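Long-range contacts in fumarylacetoacetate hydrolase (Burkholderia xenovorans, PDB 5TI1), which probably hydrolyses fumarylacetoacetate to fumarate and acetoacetate, the last step of phenylalanine and tyrosine breakdown, using a bound divalent metal ion: residues D63-L68 with I135-A140; T229-G234 with A250-M255; L314-E319 with T352-L357; V328-Q333 with D415-A420; S339-T344 with L400-G405. All coordinates share one frame; numbering follows the deposited sequence. Where two conformers were deposited one is given.

Contact 1 of 5, residues D63-L68 with I135-A140; sequences DSIVDL and IRQADA
Q137 is the side chain that ties the two segments together. With CG anti to the carbonyl carbon (chi1 -67°) and the chain extended beyond it, CB and CG pass alongside the carbonyl oxygen of D63, and CG also meets I65 CG1 at 3.6 Å, the two side chains crossing at about a right angle. At the tip, Q137 NE2 donates to S64 O over 2.9 Å; the bond is nearly straight (173°) and lies in the amide plane of Q137, although the donor stands above the carbonyl plane of S64. The backbone of the same glutamine adds a second bond, Q137 N to D63 O at 3.0 Å. This backbone bond continues the antiparallel pairing of strands 64-67 and 134-136 in the five-stranded sheet of the N-terminal region, where 134-136 is an outermost strand. I65 and I135 form the hydrogen-bonded pair: I135 N gives I65 O a good bond of 2.9 Å, whereas the return bond from I65 N to I135 O is bent and weak. I65 CD1 ends on A140 CB at 3.5 Å. At the start of segment 63-68, the D63 carboxylate stacks on the R136 guanidinium, their planes 9° apart; D63 OD2 lies 3.5 Å from R136 NH2 but over the face, so this salt bridge works through charge alone. One water accepts from R136 NE and A138 N and donates to D63 O.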
# COMPACT_ATOMS: atom_id res chain seq x y z
N ASP B 63 33.23 9.83 1.58
CA ASP B 63 32.61 9.90 2.90
C ASP B 63 31.78 11.18 3.09
O ASP B 63 31.43 11.51 4.22
CB ASP B 63 33.68 9.77 3.99
CG ASP B 63 34.72 10.87 3.95
OD1 ASP B 63 34.53 11.87 3.22
OD2 ASP B 63 35.76 10.75 4.66
N SER B 64 31.46 11.89 2.01
CA SER B 64 30.76 13.16 2.10
C SER B 64 29.44 13.11 1.33
O SER B 64 29.01 12.06 0.84
CB SER B 64 31.66 14.29 1.61
OG SER B 64 32.74 14.49 2.50
N ILE B 65 28.78 14.26 1.24
CA ILE B 65 27.50 14.41 0.56
C ILE B 65 27.54 15.73 -0.19
O ILE B 65 27.95 16.75 0.37
CB ILE B 65 26.30 14.40 1.53
CG1 ILE B 65 26.29 13.14 2.39
CG2 ILE B 65 25.00 14.56 0.78
CD1 ILE B 65 25.24 13.20 3.53
N VAL B 66 27.10 15.72 -1.44
CA VAL B 66 26.93 16.96 -2.20
C VAL B 66 25.52 17.48 -1.96
O VAL B 66 24.53 16.76 -2.17
CB VAL B 66 27.20 16.74 -3.69
CG1 VAL B 66 26.97 18.02 -4.43
CG2 VAL B 66 28.62 16.25 -3.91
N ASP B 67 25.42 18.73 -1.52
CA ASP B 67 24.14 19.42 -1.36
C ASP B 67 23.72 19.90 -2.74
O ASP B 67 24.26 20.88 -3.26
CB ASP B 67 24.30 20.57 -0.38
CG ASP B 67 22.97 21.22 -0.01
OD1 ASP B 67 22.03 21.22 -0.83
OD2 ASP B 67 22.88 21.74 1.13
N LEU B 68 22.75 19.22 -3.36
CA LEU B 68 22.37 19.60 -4.72
C LEU B 68 21.69 20.96 -4.76
O LEU B 68 21.91 21.75 -5.68
CB LEU B 68 21.48 18.54 -5.35
CG LEU B 68 22.02 17.12 -5.44
CD1 LEU B 68 21.23 16.34 -6.50
CD2 LEU B 68 23.52 17.12 -5.74
N ILE B 135 29.23 18.13 2.59
CA ILE B 135 29.01 17.88 4.00
C ILE B 135 29.48 16.46 4.31
O ILE B 135 29.27 15.54 3.50
CB ILE B 135 27.52 18.07 4.37
CG1 ILE B 135 27.18 19.55 4.43
CG2 ILE B 135 27.16 17.38 5.66
CD1 ILE B 135 26.42 20.04 3.20
N ARG B 136 30.13 16.28 5.45
CA ARG B 136 30.55 14.95 5.88
C ARG B 136 29.33 14.11 6.23
O ARG B 136 28.38 14.60 6.86
CB ARG B 136 31.48 15.05 7.09
CG ARG B 136 32.81 15.75 6.83
CD ARG B 136 33.79 14.87 6.06
NE ARG B 136 33.98 13.56 6.70
CZ ARG B 136 35.06 13.19 7.40
NH1 ARG B 136 36.08 14.02 7.57
NH2 ARG B 136 35.11 11.97 7.92
N GLN B 137 29.33 12.85 5.81
CA GLN B 137 28.25 11.95 6.21
C GLN B 137 28.21 11.81 7.73
O GLN B 137 27.15 11.57 8.31
CB GLN B 137 28.42 10.60 5.54
CG GLN B 137 28.21 10.64 4.03
CD GLN B 137 28.57 9.34 3.34
OE1 GLN B 137 28.45 8.26 3.94
NE2 GLN B 137 29.01 9.42 2.08
N ALA B 138 29.38 11.97 8.37
CA ALA B 138 29.50 11.98 9.83
C ALA B 138 28.73 13.12 10.48
O ALA B 138 28.51 13.09 11.69
CB ALA B 138 30.97 12.07 10.21
N ASP B 139 28.32 14.13 9.70
CA ASP B 139 27.56 15.24 10.25
C ASP B 139 26.11 15.23 9.80
O ASP B 139 25.36 16.16 10.12
CB ASP B 139 28.23 16.56 9.87
CG ASP B 139 29.58 16.74 10.54
OD1 ASP B 139 29.67 16.45 11.76
OD2 ASP B 139 30.54 17.15 9.86
N ALA B 140 25.70 14.19 9.09
CA ALA B 140 24.42 14.19 8.39
C ALA B 140 23.43 13.24 9.03
O ALA B 140 23.80 12.25 9.66
CB ALA B 140 24.61 13.82 6.92
O HOH W 1 31.95 11.33 7.13

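Contact 2 of 5, residues T229-G234 with A250-M255; sequences TGFVIG and AHIFGM
T229 opens the contact by resting on M255: its CB lies 3.6 Å from M255 SD, where the methionine chain, extended through chi2, bends at chi3 (-63°). G230 contributes its carbonyl oxygen, which receives a CA-H...O contact from M255 CA at 3.2 Å. F231 and M255 make a non-hydrogen-bonded antiparallel pair with both side chains on one face of the sheet. The crowded chi1 of F231 (62°) sets its ring beside I252, and F231 CD1 touches I252 CD1 at 3.6 Å. V232 is bonded through both backbone groups: V232 N donates to G254 O at 2.9 Å, and V232 O accepts from F253 N at 2.8 Å, nearly along the C=O axis. I233 turns its CB away, yet CG2 comes to 3.8 Å from H251 O. G234 then closes the pairing, its N donating to that same H251 O over 2.6 Å. Strands 223-233 and 252-263 are neighbours in the mixed sheet and carry E226, E228 and D260 of the magnesium site. Since backbone bonds supply the polar links and the side chains that meet do so mostly through carbon and sulphur, cohesion here combines sheet hydrogen bonding with apolar burial.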
# COMPACT_ATOMS: atom_id res chain seq x y z
N THR B 229 16.69 -6.75 -2.38
CA THR B 229 16.82 -5.40 -2.92
C THR B 229 15.43 -4.84 -3.20
O THR B 229 14.46 -5.58 -3.42
CB THR B 229 17.63 -5.38 -4.21
OG1 THR B 229 16.89 -6.04 -5.22
CG2 THR B 229 18.99 -6.09 -4.02
N GLY B 230 15.33 -3.52 -3.22
CA GLY B 230 14.11 -2.90 -3.68
C GLY B 230 14.41 -1.94 -4.81
O GLY B 230 15.37 -1.16 -4.71
N PHE B 231 13.65 -1.98 -5.89
CA PHE B 231 13.81 -0.95 -6.90
C PHE B 231 12.67 0.05 -6.81
O PHE B 231 11.58 -0.26 -6.32
CB PHE B 231 13.94 -1.54 -8.31
CG PHE B 231 12.75 -2.33 -8.82
CD1 PHE B 231 11.77 -1.72 -9.61
CD2 PHE B 231 12.66 -3.69 -8.60
CE1 PHE B 231 10.72 -2.46 -10.14
CE2 PHE B 231 11.60 -4.43 -9.13
CZ PHE B 231 10.63 -3.81 -9.90
N VAL B 232 12.96 1.27 -7.24
CA VAL B 232 12.08 2.41 -7.04
C VAL B 232 11.59 2.88 -8.41
O VAL B 232 12.39 3.06 -9.33
CB VAL B 232 12.82 3.53 -6.27
CG1 VAL B 232 12.03 4.81 -6.28
CG2 VAL B 232 13.10 3.08 -4.81
N ILE B 233 10.27 3.06 -8.53
CA ILE B 233 9.65 3.44 -9.80
C ILE B 233 10.00 4.89 -10.11
O ILE B 233 9.82 5.78 -9.28
CB ILE B 233 8.12 3.25 -9.75
CG1 ILE B 233 7.77 1.76 -9.68
CG2 ILE B 233 7.46 3.85 -11.00
CD1 ILE B 233 8.31 0.96 -10.88
N GLY B 234 10.49 5.13 -11.33
CA GLY B 234 10.81 6.47 -11.77
C GLY B 234 9.78 7.05 -12.72
O GLY B 234 9.66 8.27 -12.86
N ALA B 250 12.88 1.02 -18.31
CA ALA B 250 12.82 2.47 -18.47
C ALA B 250 11.95 3.13 -17.42
O ALA B 250 12.05 4.35 -17.22
CB ALA B 250 12.32 2.82 -19.87
N HIS B 251 11.08 2.37 -16.75
CA HIS B 251 10.28 2.91 -15.66
C HIS B 251 10.99 2.90 -14.31
O HIS B 251 10.46 3.47 -13.36
CB HIS B 251 8.96 2.13 -15.54
CG HIS B 251 8.06 2.29 -16.73
ND1 HIS B 251 6.82 2.89 -16.65
CD2 HIS B 251 8.22 1.93 -18.02
CE1 HIS B 251 6.25 2.88 -17.84
NE2 HIS B 251 7.08 2.30 -18.69
N ILE B 252 12.17 2.28 -14.22
CA ILE B 252 12.86 2.08 -12.94
C ILE B 252 13.91 3.17 -12.74
O ILE B 252 14.72 3.43 -13.63
CB ILE B 252 13.50 0.68 -12.87
CG1 ILE B 252 12.44 -0.40 -13.08
CG2 ILE B 252 14.22 0.49 -11.53
CD1 ILE B 252 12.98 -1.81 -12.97
N PHE B 253 13.90 3.79 -11.56
CA PHE B 253 14.85 4.85 -11.24
C PHE B 253 16.14 4.31 -10.63
O PHE B 253 17.24 4.69 -11.06
CB PHE B 253 14.19 5.85 -10.27
CG PHE B 253 15.13 6.89 -9.73
CD1 PHE B 253 15.72 7.82 -10.58
CD2 PHE B 253 15.41 6.94 -8.36
CE1 PHE B 253 16.59 8.78 -10.08
CE2 PHE B 253 16.27 7.90 -7.85
CZ PHE B 253 16.87 8.83 -8.71
N GLY B 254 16.04 3.44 -9.64
CA GLY B 254 17.22 2.96 -8.97
C GLY B 254 16.88 1.87 -7.98
O GLY B 254 15.76 1.36 -7.96
N MET B 255 17.85 1.56 -7.11
CA MET B 255 17.74 0.42 -6.21
C MET B 255 18.24 0.79 -4.83
O MET B 255 19.11 1.67 -4.68
CB MET B 255 18.53 -0.78 -6.74
CG MET B 255 18.19 -2.09 -6.08
SD MET B 255 19.19 -3.41 -6.80
CE MET B 255 18.61 -3.39 -8.50

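Contact 3 of 5, residues L314-E319 with T352-L357; sequences LRHDGE and TMAQQL
A loop is fastened here to the N-terminal end of a helix: residues 314-319, in the connection between strands 300-301 and 321-331, lie against the first turn of helix 353-362 in a largely buried contact. Two side chains of the helix start carry it. Q355, with CG anti to the carbonyl carbon (chi1 -68°) and an extended chain, sends NE2 to L314 O at 2.8 Å; the approach is nearly along the C=O axis, with the acceptor close to the amide plane. T352 OG1 meets H316 NE2 tip to tip at 3.0 Å, near the plane of the imidazole, and either group could be the donor. The same two helix residues form a capping box: Q355 N donates to T352 OG1 at 3.1 Å, while T352 N donates to Q355 OE1 at 3.1 Å, on a lone pair in the amide plane. T352 OG1 therefore has two partners, the helix N-H and the histidine, and both ends of the Q355 amide are engaged, which fixes its rotation. The Q355 amide is stacked on the H316 ring, their planes 13° apart, with NE2 over one face; H320 also stacks with this histidine. At the ring edge, H316 CD2 reaches A354 CB at 3.9 Å. H316 points its CB toward the helix, and its crowded chi1 (53°) brings NE2 to T352. Earlier in the same connection, Q306 OE1 gives Q355 NE2 a second acceptor, and L314, whose CD2 approaches Q355 O, packs on Q206 of the second subunit.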
# COMPACT_ATOMS: atom_id res chain seq x y z
N LEU B 314 5.99 -12.29 -20.54
CA LEU B 314 7.10 -12.25 -19.58
C LEU B 314 8.47 -12.41 -20.22
O LEU B 314 9.48 -12.41 -19.50
CB LEU B 314 6.90 -13.33 -18.51
CG LEU B 314 5.79 -13.08 -17.51
CD1 LEU B 314 5.41 -14.36 -16.80
CD2 LEU B 314 6.22 -12.02 -16.51
N ARG B 315 8.56 -12.54 -21.54
CA ARG B 315 9.83 -12.82 -22.20
C ARG B 315 10.58 -11.54 -22.51
O ARG B 315 9.98 -10.51 -22.81
CB ARG B 315 9.59 -13.61 -23.50
CG ARG B 315 8.89 -14.93 -23.29
CD ARG B 315 8.68 -15.66 -24.60
NE ARG B 315 7.73 -16.76 -24.45
CZ ARG B 315 7.18 -17.43 -25.45
NH1 ARG B 315 7.49 -17.13 -26.71
NH2 ARG B 315 6.33 -18.41 -25.20
N HIS B 316 11.91 -11.60 -22.41
CA HIS B 316 12.74 -10.49 -22.87
C HIS B 316 14.09 -11.02 -23.35
O HIS B 316 14.69 -11.89 -22.71
CB HIS B 316 12.95 -9.40 -21.79
CG HIS B 316 13.46 -9.91 -20.47
ND1 HIS B 316 14.12 -11.11 -20.32
CD2 HIS B 316 13.40 -9.36 -19.23
CE1 HIS B 316 14.44 -11.28 -19.05
NE2 HIS B 316 14.02 -10.23 -18.36
N ASP B 317 14.54 -10.49 -24.48
CA ASP B 317 15.87 -10.75 -25.01
C ASP B 317 16.92 -9.96 -24.24
O ASP B 317 16.63 -8.98 -23.55
CB ASP B 317 15.94 -10.38 -26.49
CG ASP B 317 14.95 -11.14 -27.34
OD1 ASP B 317 14.82 -12.36 -27.14
OD2 ASP B 317 14.28 -10.50 -28.19
N GLY B 318 18.17 -10.38 -24.40
CA GLY B 318 19.28 -9.69 -23.80
C GLY B 318 19.45 -10.01 -22.32
O GLY B 318 18.82 -10.93 -21.77
N GLU B 319 20.31 -9.23 -21.69
CA GLU B 319 20.70 -9.45 -20.30
C GLU B 319 19.95 -8.49 -19.38
O GLU B 319 19.90 -7.28 -19.64
CB GLU B 319 22.21 -9.28 -20.13
CG GLU B 319 23.04 -10.27 -20.92
CD GLU B 319 24.52 -9.98 -20.84
OE1 GLU B 319 24.90 -8.94 -20.25
OE2 GLU B 319 25.32 -10.79 -21.36
N THR B 352 13.54 -11.33 -13.27
CA THR B 352 14.18 -10.02 -13.25
C THR B 352 13.20 -8.93 -12.81
O THR B 352 11.99 -9.15 -12.72
CB THR B 352 14.72 -9.67 -14.63
OG1 THR B 352 13.62 -9.50 -15.52
CG2 THR B 352 15.64 -10.77 -15.12
N MET B 353 13.76 -7.75 -12.55
CA MET B 353 12.94 -6.57 -12.27
C MET B 353 11.99 -6.27 -13.42
O MET B 353 10.82 -5.94 -13.20
CB MET B 353 13.84 -5.37 -12.01
CG MET B 353 14.64 -5.46 -10.72
SD MET B 353 15.74 -4.04 -10.52
CE MET B 353 17.00 -4.42 -11.74
N ALA B 354 12.48 -6.37 -14.66
CA ALA B 354 11.62 -6.13 -15.82
C ALA B 354 10.43 -7.08 -15.80
O ALA B 354 9.27 -6.66 -16.00
CB ALA B 354 12.42 -6.29 -17.11
N GLN B 355 10.69 -8.36 -15.54
CA GLN B 355 9.61 -9.33 -15.53
C GLN B 355 8.65 -9.07 -14.38
O GLN B 355 7.43 -9.20 -14.54
CB GLN B 355 10.19 -10.74 -15.47
CG GLN B 355 10.93 -11.12 -16.75
CD GLN B 355 11.61 -12.47 -16.64
OE1 GLN B 355 12.23 -12.79 -15.62
NE2 GLN B 355 11.50 -13.26 -17.70
N GLN B 356 9.19 -8.70 -13.22
CA GLN B 356 8.34 -8.42 -12.06
C GLN B 356 7.40 -7.27 -12.34
O GLN B 356 6.20 -7.35 -12.05
CB GLN B 356 9.22 -8.13 -10.84
CG GLN B 356 9.96 -9.36 -10.32
CD GLN B 356 11.04 -9.00 -9.31
OE1 GLN B 356 11.59 -7.90 -9.34
NE2 GLN B 356 11.35 -9.94 -8.41
N LEU B 357 7.91 -6.17 -12.91
CA LEU B 357 7.07 -5.03 -13.22
C LEU B 357 6.05 -5.37 -14.30
O LEU B 357 4.88 -4.98 -14.23
CB LEU B 357 7.93 -3.84 -13.64
CG LEU B 357 7.20 -2.52 -13.85
CD1 LEU B 357 6.50 -2.08 -12.55
CD2 LEU B 357 8.19 -1.47 -14.36

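Contact 4 of 5, residues V328-Q333 with D415-A420; sequences VTLRPQ and DELTLA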
# COMPACT_ATOMS: atom_id res chain seq x y z
N VAL B 328 25.32 -9.87 4.82
CA VAL B 328 24.57 -9.55 6.03
C VAL B 328 25.47 -9.87 7.21
O VAL B 328 26.14 -10.91 7.23
CB VAL B 328 23.24 -10.33 6.10
CG1 VAL B 328 22.52 -10.06 7.43
CG2 VAL B 328 22.33 -9.98 4.89
N THR B 329 25.51 -8.97 8.18
CA THR B 329 26.18 -9.24 9.44
C THR B 329 25.16 -9.18 10.57
O THR B 329 24.13 -8.51 10.47
CB THR B 329 27.35 -8.26 9.70
OG1 THR B 329 26.84 -6.94 9.90
CG2 THR B 329 28.33 -8.27 8.53
N LEU B 330 25.46 -9.93 11.63
CA LEU B 330 24.64 -9.96 12.83
C LEU B 330 25.57 -9.68 14.00
O LEU B 330 26.62 -10.31 14.12
CB LEU B 330 23.94 -11.32 13.00
CG LEU B 330 22.85 -11.46 14.08
CD1 LEU B 330 21.91 -12.60 13.72
CD2 LEU B 330 23.42 -11.67 15.48
N ARG B 331 25.20 -8.72 14.84
CA ARG B 331 26.02 -8.41 16.01
C ARG B 331 25.19 -8.53 17.27
O ARG B 331 24.27 -7.72 17.48
CB ARG B 331 26.65 -7.02 15.90
CG ARG B 331 27.54 -6.71 17.09
CD ARG B 331 28.49 -5.56 16.82
NE ARG B 331 27.77 -4.33 16.50
CZ ARG B 331 27.13 -3.59 17.39
NH1 ARG B 331 27.11 -3.95 18.67
NH2 ARG B 331 26.49 -2.48 17.00
N PRO B 332 25.46 -9.53 18.11
CA PRO B 332 24.83 -9.59 19.43
C PRO B 332 25.11 -8.33 20.22
O PRO B 332 26.13 -7.67 20.03
CB PRO B 332 25.49 -10.81 20.10
CG PRO B 332 26.00 -11.65 18.93
CD PRO B 332 26.35 -10.68 17.85
N GLN B 333 24.18 -8.02 21.14
CA GLN B 333 24.28 -6.80 21.94
C GLN B 333 25.59 -6.71 22.71
O GLN B 333 26.14 -5.61 22.86
CB GLN B 333 23.08 -6.69 22.89
CG GLN B 333 23.08 -5.45 23.81
CD GLN B 333 22.93 -4.13 23.06
OE1 GLN B 333 23.30 -3.07 23.57
NE2 GLN B 333 22.42 -4.19 21.84
N ASP B 415 20.14 -7.89 19.10
CA ASP B 415 20.90 -8.15 17.88
C ASP B 415 20.73 -7.01 16.88
O ASP B 415 19.61 -6.54 16.64
CB ASP B 415 20.44 -9.44 17.20
CG ASP B 415 20.80 -10.70 17.97
OD1 ASP B 415 21.49 -10.63 19.02
OD2 ASP B 415 20.39 -11.78 17.48
N GLU B 416 21.82 -6.59 16.26
CA GLU B 416 21.77 -5.64 15.16
C GLU B 416 22.04 -6.38 13.85
O GLU B 416 23.04 -7.09 13.73
CB GLU B 416 22.77 -4.49 15.34
CG GLU B 416 22.74 -3.46 14.20
CD GLU B 416 23.67 -2.27 14.43
OE1 GLU B 416 24.89 -2.47 14.66
OE2 GLU B 416 23.17 -1.12 14.37
N LEU B 417 21.14 -6.22 12.88
CA LEU B 417 21.25 -6.89 11.59
C LEU B 417 21.58 -5.84 10.54
O LEU B 417 20.86 -4.84 10.42
CB LEU B 417 19.95 -7.61 11.24
CG LEU B 417 19.76 -9.02 11.83
CD1 LEU B 417 20.70 -10.01 11.16
CD2 LEU B 417 19.90 -9.08 13.36
N THR B 418 22.68 -6.05 9.80
CA THR B 418 23.16 -5.07 8.83
C THR B 418 23.30 -5.70 7.46
O THR B 418 24.14 -6.59 7.26
CB THR B 418 24.48 -4.45 9.28
OG1 THR B 418 24.35 -3.92 10.61
CG2 THR B 418 24.87 -3.33 8.33
N LEU B 419 22.53 -5.21 6.50
CA LEU B 419 22.69 -5.55 5.09
C LEU B 419 23.66 -4.58 4.43
O LEU B 419 23.62 -3.38 4.69
CB LEU B 419 21.35 -5.49 4.35
CG LEU B 419 20.37 -6.66 4.34
CD1 LEU B 419 19.96 -7.02 5.71
CD2 LEU B 419 19.13 -6.31 3.49
N ALA B 420 24.52 -5.11 3.55
CA ALA B 420 25.46 -4.30 2.81
C ALA B 420 25.57 -4.84 1.39
O ALA B 420 25.34 -6.03 1.15
CB ALA B 420 26.84 -4.27 3.47
O HOH W 2 25.17 -6.13 12.16
O HOH W 3 21.61 -9.49 21.35
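R331 and E416 both place CG anti to the backbone N (chi1 -178° and 180°); their hydrogen-bonded pairing puts them on one face of the sheet, and the matching torsions keep the two chains alongside. The bend of the arginine at chi3 (60°) then turns its tip to the carboxylate. R331 NH2 and E416 OE1 form a salt bridge of 2.8 Å, but the hydrogen bond within it is bent and weak, the two planar groups standing almost perpendicular. On the same face T329 and T418 run alongside each other, with T329 OG1 3.5 Å from T418 CB. One water binds both threonine hydroxyls and donates to E416 O. The other face is apolar: L330 CD1 meets L417 CD1 at 3.8 Å and V328 CG2 meets L419 CD1 at 3.9 Å. Regular antiparallel pairing underlies both faces, with reciprocal bonds at T329-T418 (T329 N to T418 O, 2.9 Å) and at R331-E416. L330 CD2 lies 3.6 Å from D415 OD2, an oxygen salt-bridged to R408. Strand 321-331 is flanked in the sheet by strands 416-424 and 339-345, and strand 416-424 in turn by 429-440, while V328, L417 and L419 pack against I225 and L227 of the metal-bearing strand 223-233.

Contact 5 of 5, residues S339-T344 with L400-G405; sequences STITRT and LELREG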
# COMPACT_ATOMS: atom_id res chain seq x y z
N SER B 339 29.41 -10.33 13.08
CA SER B 339 29.80 -11.55 12.38
C SER B 339 29.00 -11.68 11.09
O SER B 339 27.77 -11.52 11.11
CB SER B 339 29.59 -12.77 13.27
OG SER B 339 30.30 -12.63 14.50
N THR B 340 29.68 -11.94 9.98
CA THR B 340 28.96 -12.13 8.73
C THR B 340 28.22 -13.47 8.75
O THR B 340 28.77 -14.49 9.16
CB THR B 340 29.92 -12.07 7.54
OG1 THR B 340 30.57 -10.79 7.52
CG2 THR B 340 29.15 -12.25 6.24
N ILE B 341 26.95 -13.45 8.36
CA ILE B 341 26.14 -14.66 8.39
C ILE B 341 25.74 -15.14 7.00
O ILE B 341 25.32 -16.30 6.86
CB ILE B 341 24.88 -14.48 9.26
CG1 ILE B 341 23.98 -13.38 8.68
CG2 ILE B 341 25.30 -14.22 10.72
CD1 ILE B 341 22.55 -13.42 9.20
N THR B 342 25.85 -14.30 5.97
CA THR B 342 25.65 -14.78 4.62
C THR B 342 26.33 -13.84 3.63
O THR B 342 26.55 -12.66 3.94
CB THR B 342 24.16 -14.94 4.29
OG1 THR B 342 24.01 -15.65 3.06
CG2 THR B 342 23.46 -13.58 4.21
N ARG B 343 26.70 -14.38 2.47
CA ARG B 343 27.22 -13.62 1.34
C ARG B 343 26.59 -14.19 0.08
O ARG B 343 26.71 -15.39 -0.16
CB ARG B 343 28.75 -13.70 1.25
CG ARG B 343 29.52 -13.23 2.49
CD ARG B 343 31.02 -13.61 2.38
NE ARG B 343 31.81 -13.04 3.46
CZ ARG B 343 31.92 -13.57 4.68
NH1 ARG B 343 31.26 -14.68 4.99
NH2 ARG B 343 32.66 -12.97 5.61
N THR B 344 25.92 -13.35 -0.71
CA THR B 344 25.29 -13.85 -1.93
C THR B 344 25.36 -12.76 -3.00
O THR B 344 26.17 -11.84 -2.91
CB THR B 344 23.85 -14.31 -1.65
OG1 THR B 344 23.32 -14.96 -2.81
CG2 THR B 344 22.96 -13.14 -1.29
N LEU B 400 23.38 -21.32 13.53
CA LEU B 400 24.55 -20.66 12.98
C LEU B 400 25.55 -20.32 14.08
O LEU B 400 25.17 -19.74 15.11
CB LEU B 400 24.09 -19.40 12.25
CG LEU B 400 24.82 -18.81 11.05
CD1 LEU B 400 25.10 -19.87 9.97
CD2 LEU B 400 23.97 -17.69 10.49
N GLU B 401 26.81 -20.69 13.88
CA GLU B 401 27.88 -20.35 14.82
C GLU B 401 28.50 -19.03 14.39
O GLU B 401 29.08 -18.94 13.30
CB GLU B 401 28.93 -21.47 14.88
N LEU B 402 28.38 -18.01 15.23
CA LEU B 402 28.82 -16.66 14.87
C LEU B 402 30.34 -16.56 14.96
O LEU B 402 30.94 -17.02 15.94
CB LEU B 402 28.17 -15.62 15.78
CG LEU B 402 26.66 -15.37 15.67
CD1 LEU B 402 26.19 -14.38 16.72
CD2 LEU B 402 26.29 -14.89 14.27
N ARG B 403 30.95 -15.95 13.94
CA ARG B 403 32.40 -15.86 13.85
C ARG B 403 33.02 -15.25 15.11
O ARG B 403 34.07 -15.72 15.57
CB ARG B 403 32.78 -15.05 12.61
CG ARG B 403 34.16 -14.41 12.64
CD ARG B 403 35.27 -15.36 12.29
NE ARG B 403 36.46 -14.62 11.87
CZ ARG B 403 37.56 -15.17 11.37
NH1 ARG B 403 37.64 -16.49 11.21
NH2 ARG B 403 38.58 -14.40 11.02
N GLU B 404 32.40 -14.23 15.68
CA GLU B 404 32.92 -13.60 16.89
C GLU B 404 32.45 -14.28 18.17
O GLU B 404 32.87 -13.86 19.26
CB GLU B 404 32.54 -12.11 16.92
CG GLU B 404 33.08 -11.33 15.73
CD GLU B 404 34.59 -11.39 15.65
OE1 GLU B 404 35.24 -11.20 16.70
OE2 GLU B 404 35.12 -11.65 14.55
N GLY B 405 31.62 -15.31 18.08
CA GLY B 405 31.14 -15.99 19.27
C GLY B 405 29.63 -16.00 19.39
O GLY B 405 28.96 -15.01 19.07
O HOH W 4 29.50 -15.91 11.36
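S339 OG is the best-held polar atom of this contact, gripped across the segments by one hydrogen bond: E404 N donates to it over 2.9 Å at 159°. The donor belongs to a type I beta turn from L402 to G405, closed by G405 N to L402 O at 2.8 Å, so the serine at the start of strand 339-345 pins a turn of the 400-405 segment rather than pairing with a strand. Its hydroxyl stands beside the backbone N of S339 (chi1 -56°) and enters the turn, where E404 CB and CG both come to 3.3 Å from OG. R403 N lies near the same oxygen but at a poor angle; it donates instead to a water at 3.0 Å, and that water donates to T340 O, bridging backbone to backbone. Next to these polar links lies an apolar patch built on I341. Its CB meets L400 CD2 at 3.6 Å, with the two side chains crossing at about a right angle, while I341 and L402 lie side by side. L400 belongs to the short strand 400-401, which pairs with 407-408 around the turn. I341 packs further on V328 and L330 of the neighbouring strand 321-331 and on L389 and L392 of helix 389-392, so it joins the turn segment to that strand and that helix. On the turn side, I341 CG2 lies against L402 CD2, 3.7 Å apart.

In the fold
Contact 1 stands apart in the N-terminal sheet, its centre 24 Å from those of contacts 2 and 4 and 36 Å from that of contact 3, and its segments both precede the other four contacts in the chain. Those four all belong to the C-terminal hydrolase region. Contacts 2 and 3 touch, their centres 14 Å apart: M353 of helix 353-362 packs on F231, I252 and M255, so the capped helix packs on part of the metal-bearing sheet. Contacts 4 and 5 are 9 Å apart and share a sheet through adjacent strands 321-331 and 339-345. Segments of contacts 3 and 4 alternate along the chain. Strand 223-233, bearing E226 and E228, runs through contact 2 and packs against contact 4, linking both to the magnesium site.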